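Local coordinates for pilin (Clostridioides difficile, PDB 6T8S), which forms, as the major type IV pilin, the repeating subunit from which the bacterium's thin surface pili are probably assembled, at residues Leu81-Asn86 against Leu133-Ile138. Sequence-based numbering, arbitrary orientation.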
ATOM      1  N   LEU A  81       4.037  -1.181  -0.635  1.00 19.53           N
ATOM      2  CA  LEU A  81       3.091  -0.266  -1.292  1.00 18.84           C
ATOM      3  C   LEU A  81       2.889   0.921  -0.342  1.00 19.24           C
ATOM      4  O   LEU A  81       2.364   0.731   0.767  1.00 18.67           O
ATOM      5  CB  LEU A  81       1.775  -1.000  -1.575  1.00 19.70           C
ATOM      6  CG  LEU A  81       0.690  -0.150  -2.227  1.00 19.26           C
ATOM      7  CD1 LEU A  81       1.101   0.301  -3.620  1.00 20.01           C
ATOM      8  CD2 LEU A  81      -0.639  -0.905  -2.257  1.00 20.16           C
ATOM      9  N   GLN A  82       3.360   2.093  -0.755  1.00 19.44           N
ATOM     10  CA  GLN A  82       3.103   3.365  -0.052  1.00 18.16           C
ATOM     11  C   GLN A  82       1.786   3.927  -0.570  1.00 18.68           C
ATOM     12  O   GLN A  82       1.560   3.955  -1.806  1.00 20.26           O
ATOM     13  CB  GLN A  82       4.277   4.327  -0.277  1.00 18.90           C
ATOM     14  CG  GLN A  82       4.028   5.723   0.299  1.00 19.87           C
ATOM     15  CD  GLN A  82       5.236   6.619   0.123  1.00 20.17           C
ATOM     16  OE1 GLN A  82       6.371   6.148   0.139  1.00 21.61           O
ATOM     17  NE2 GLN A  82       5.003   7.913  -0.057  1.00 20.35           N
ATOM     18  N   ILE A  83       0.930   4.356   0.351  1.00 19.94           N
ATOM     19  CA  ILE A  83      -0.376   4.984   0.032  1.00 18.56           C
ATOM     20  C   ILE A  83      -0.351   6.386   0.644  1.00 18.89           C
ATOM     21  O   ILE A  83      -0.462   6.500   1.865  1.00 18.89           O
ATOM     22  CB  ILE A  83      -1.547   4.134   0.550  1.00 18.58           C
ATOM     23  CG1 ILE A  83      -1.366   2.649   0.216  1.00 19.90           C
ATOM     24  CG2 ILE A  83      -2.870   4.686   0.024  1.00 19.34           C
ATOM     25  CD1 ILE A  83      -2.422   1.759   0.809  1.00 21.71           C
ATOM     26  N   GLY A  84      -0.203   7.390  -0.206  1.00 19.99           N
ATOM     27  CA  GLY A  84      -0.145   8.798   0.213  1.00 20.43           C
ATOM     28  C   GLY A  84       1.206   9.408  -0.070  1.00 21.63           C
ATOM     29  O   GLY A  84       2.196   8.677  -0.268  1.00 22.27           O
ATOM     30  N   THR A  85       1.237  10.732  -0.051  1.00 23.18           N
ATOM     31  CA  THR A  85       2.456  11.534  -0.275  1.00 24.50           C
ATOM     32  C   THR A  85       2.350  12.774   0.612  1.00 25.50           C
ATOM     33  O   THR A  85       1.397  12.865   1.406  1.00 23.49           O
ATOM     34  CB  THR A  85       2.572  11.906  -1.755  1.00 27.19           C
ATOM     35  OG1 THR A  85       1.446  12.747  -2.021  1.00 28.53           O
ATOM     36  CG2 THR A  85       2.602  10.698  -2.670  1.00 27.67           C
ATOM     37  N   ASN A  86       3.259  13.728   0.425  1.00 26.58           N
ATOM     38  CA  ASN A  86       3.196  15.061   1.082  1.00 27.41           C
ATOM     39  C   ASN A  86       1.841  15.746   0.836  1.00 26.52           C
ATOM     40  O   ASN A  86       1.376  16.485   1.726  1.00 26.53           O
ATOM     41  CB  ASN A  86       4.334  15.947   0.591  1.00 29.41           C
ATOM     42  CG  ASN A  86       4.254  16.201  -0.895  1.00 29.74           C
ATOM     43  OD1 ASN A  86       4.406  15.279  -1.694  1.00 30.58           O
ATOM     44  ND2 ASN A  86       4.030  17.451  -1.267  1.00 32.39           N
ATOM     45  N   LEU A 133       0.376   5.697   4.608  1.00 20.09           N
ATOM     46  CA  LEU A 133       0.226   4.304   5.084  1.00 20.44           C
ATOM     47  C   LEU A 133       1.110   3.415   4.208  1.00 18.96           C
ATOM     48  O   LEU A 133       1.364   3.773   3.047  1.00 19.04           O
ATOM     49  CB  LEU A 133      -1.253   3.891   4.981  1.00 20.98           C
ATOM     50  CG  LEU A 133      -1.629   2.588   5.686  1.00 20.95           C
ATOM     51  CD1 LEU A 133      -1.667   2.755   7.187  1.00 22.43           C
ATOM     52  CD2 LEU A 133      -2.969   2.057   5.193  1.00 21.18           C
ATOM     53  N   TYR A 134       1.553   2.288   4.757  1.00 20.26           N
ATOM     54  CA  TYR A 134       2.486   1.345   4.114  1.00 20.13           C
ATOM     55  C   TYR A 134       1.936  -0.081   4.229  1.00 19.12           C
ATOM     56  O   TYR A 134       1.551  -0.482   5.333  1.00 19.34           O
ATOM     57  CB  TYR A 134       3.855   1.476   4.781  1.00 21.53           C
ATOM     58  CG  TYR A 134       4.436   2.861   4.694  1.00 22.30           C
ATOM     59  CD1 TYR A 134       5.138   3.276   3.573  1.00 22.37           C
ATOM     60  CD2 TYR A 134       4.236   3.772   5.717  1.00 22.24           C
ATOM     61  CE1 TYR A 134       5.685   4.550   3.499  1.00 22.68           C
ATOM     62  CE2 TYR A 134       4.760   5.053   5.653  1.00 22.92           C
ATOM     63  CZ  TYR A 134       5.495   5.437   4.546  1.00 24.08           C
ATOM     64  OH  TYR A 134       6.001   6.709   4.474  1.00 24.29           O
ATOM     65  N   ILE A 135       1.906  -0.821   3.116  1.00 19.32           N
ATOM     66  CA  ILE A 135       1.499  -2.260   3.123  1.00 20.01           C
ATOM     67  C   ILE A 135       2.587  -3.089   2.437  1.00 19.12           C
ATOM     68  O   ILE A 135       2.861  -2.883   1.243  1.00 19.00           O
ATOM     69  CB  ILE A 135       0.112  -2.509   2.495  1.00 19.23           C
ATOM     70  CG1 ILE A 135      -0.949  -1.518   2.986  1.00 20.52           C
ATOM     71  CG2 ILE A 135      -0.304  -3.947   2.779  1.00 20.19           C
ATOM     72  CD1 ILE A 135      -2.329  -1.721   2.384  1.00 20.00           C
ATOM     73  N   VAL A 136       3.170  -4.030   3.173  1.00 19.82           N
ATOM     74  CA  VAL A 136       4.203  -4.944   2.610  1.00 20.68           C
ATOM     75  C   VAL A 136       3.562  -5.763   1.480  1.00 21.32           C
ATOM     76  O   VAL A 136       2.507  -6.389   1.738  1.00 21.35           O
ATOM     77  CB  VAL A 136       4.788  -5.862   3.690  1.00 20.77           C
ATOM     78  CG1 VAL A 136       5.739  -6.883   3.091  1.00 22.86           C
ATOM     79  CG2 VAL A 136       5.488  -5.053   4.773  1.00 22.24           C
ATOM     80  N   LEU A 137       4.177  -5.761   0.296  1.00 21.45           N
ATOM     81  CA  LEU A 137       3.746  -6.588  -0.876  1.00 23.80           C
ATOM     82  C   LEU A 137       4.547  -7.893  -0.938  1.00 25.73           C
ATOM     83  O   LEU A 137       3.930  -8.966  -1.133  1.00 26.44           O
ATOM     84  CB  LEU A 137       3.987  -5.807  -2.165  1.00 24.63           C
ATOM     85  CG  LEU A 137       3.041  -4.648  -2.435  1.00 26.67           C
ATOM     86  CD1 LEU A 137       3.535  -3.836  -3.625  1.00 27.51           C
ATOM     87  CD2 LEU A 137       1.634  -5.157  -2.696  1.00 27.87           C
ATOM     88  N   ILE A 138       5.868  -7.787  -0.819  1.00 26.23           N
ATOM     89  CA  ILE A 138       6.813  -8.931  -0.976  1.00 28.86           C
ATOM     90  C   ILE A 138       7.747  -8.920   0.229  1.00 30.50           C
ATOM     91  O   ILE A 138       8.470  -7.938   0.407  1.00 29.04           O
ATOM     92  CB  ILE A 138       7.573  -8.885  -2.317  1.00 28.60           C
ATOM     93  CG1 ILE A 138       6.621  -8.772  -3.514  1.00 27.24           C
ATOM     94  CG2 ILE A 138       8.500 -10.094  -2.428  1.00 30.71           C
ATOM     95  CD1 ILE A 138       7.292  -8.682  -4.870  1.00 28.40           C
TER
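Ile83 and Ile135 meet methyl to methyl, CD1 to CD1 at 3.8 Å, on the face that strands 78-83 and 128-138 turn toward the long helix 9-37. In each isoleucine chi1 of -46° sets CG1 on the backbone N side, and a chi2 near 180° then carries CD1 outward to where the two ends meet; the side chains cross obliquely from diagonal positions. Leu133, directly across from Ile83, keeps its CD2 a looser 4.4 Å from Ile83 CD1, and turns to Val90 and Leu92 of strand 90-92. Farther along, Leu137 pushes CG and CD1 against the base of Leu81, with CD1 3.9 Å from Leu81 CB. Its CB points toward strand 78-83 because the chain turns a corner there: Leu137 and Ile138 stand together opposite the single residue Leu79, as in a classic beta bulge, which sets an extra leucine beside Leu81 and against Tyr23 of the helix. This is the pilin fold, an antiparallel sheet packed against a long N-terminal helix, and branched aliphatic side chains suit this buried face because they fill it with carbon and bring no polar group that would need a partner. The backbones are joined by two hydrogen-bonded pairs, Leu81 with Ile135 and Ile83 with Leu133; Ile83 N, for example, reaches Leu133 O at 2.8 Å. Between them, in the non-hydrogen-bonded pair, Gln82 and Tyr134 occupy the other, partly exposed face and run side by side. Glutamine suits this place because its extended methylenes flank the ring, CG 3.8 Å from Tyr134 CE1, while OE1 lies at the ring's edge near its plane. The amide, turned 65° from the ring, is held by a nearly straight bond from Gln82 NE2 to Gly84 O (2.9 Å).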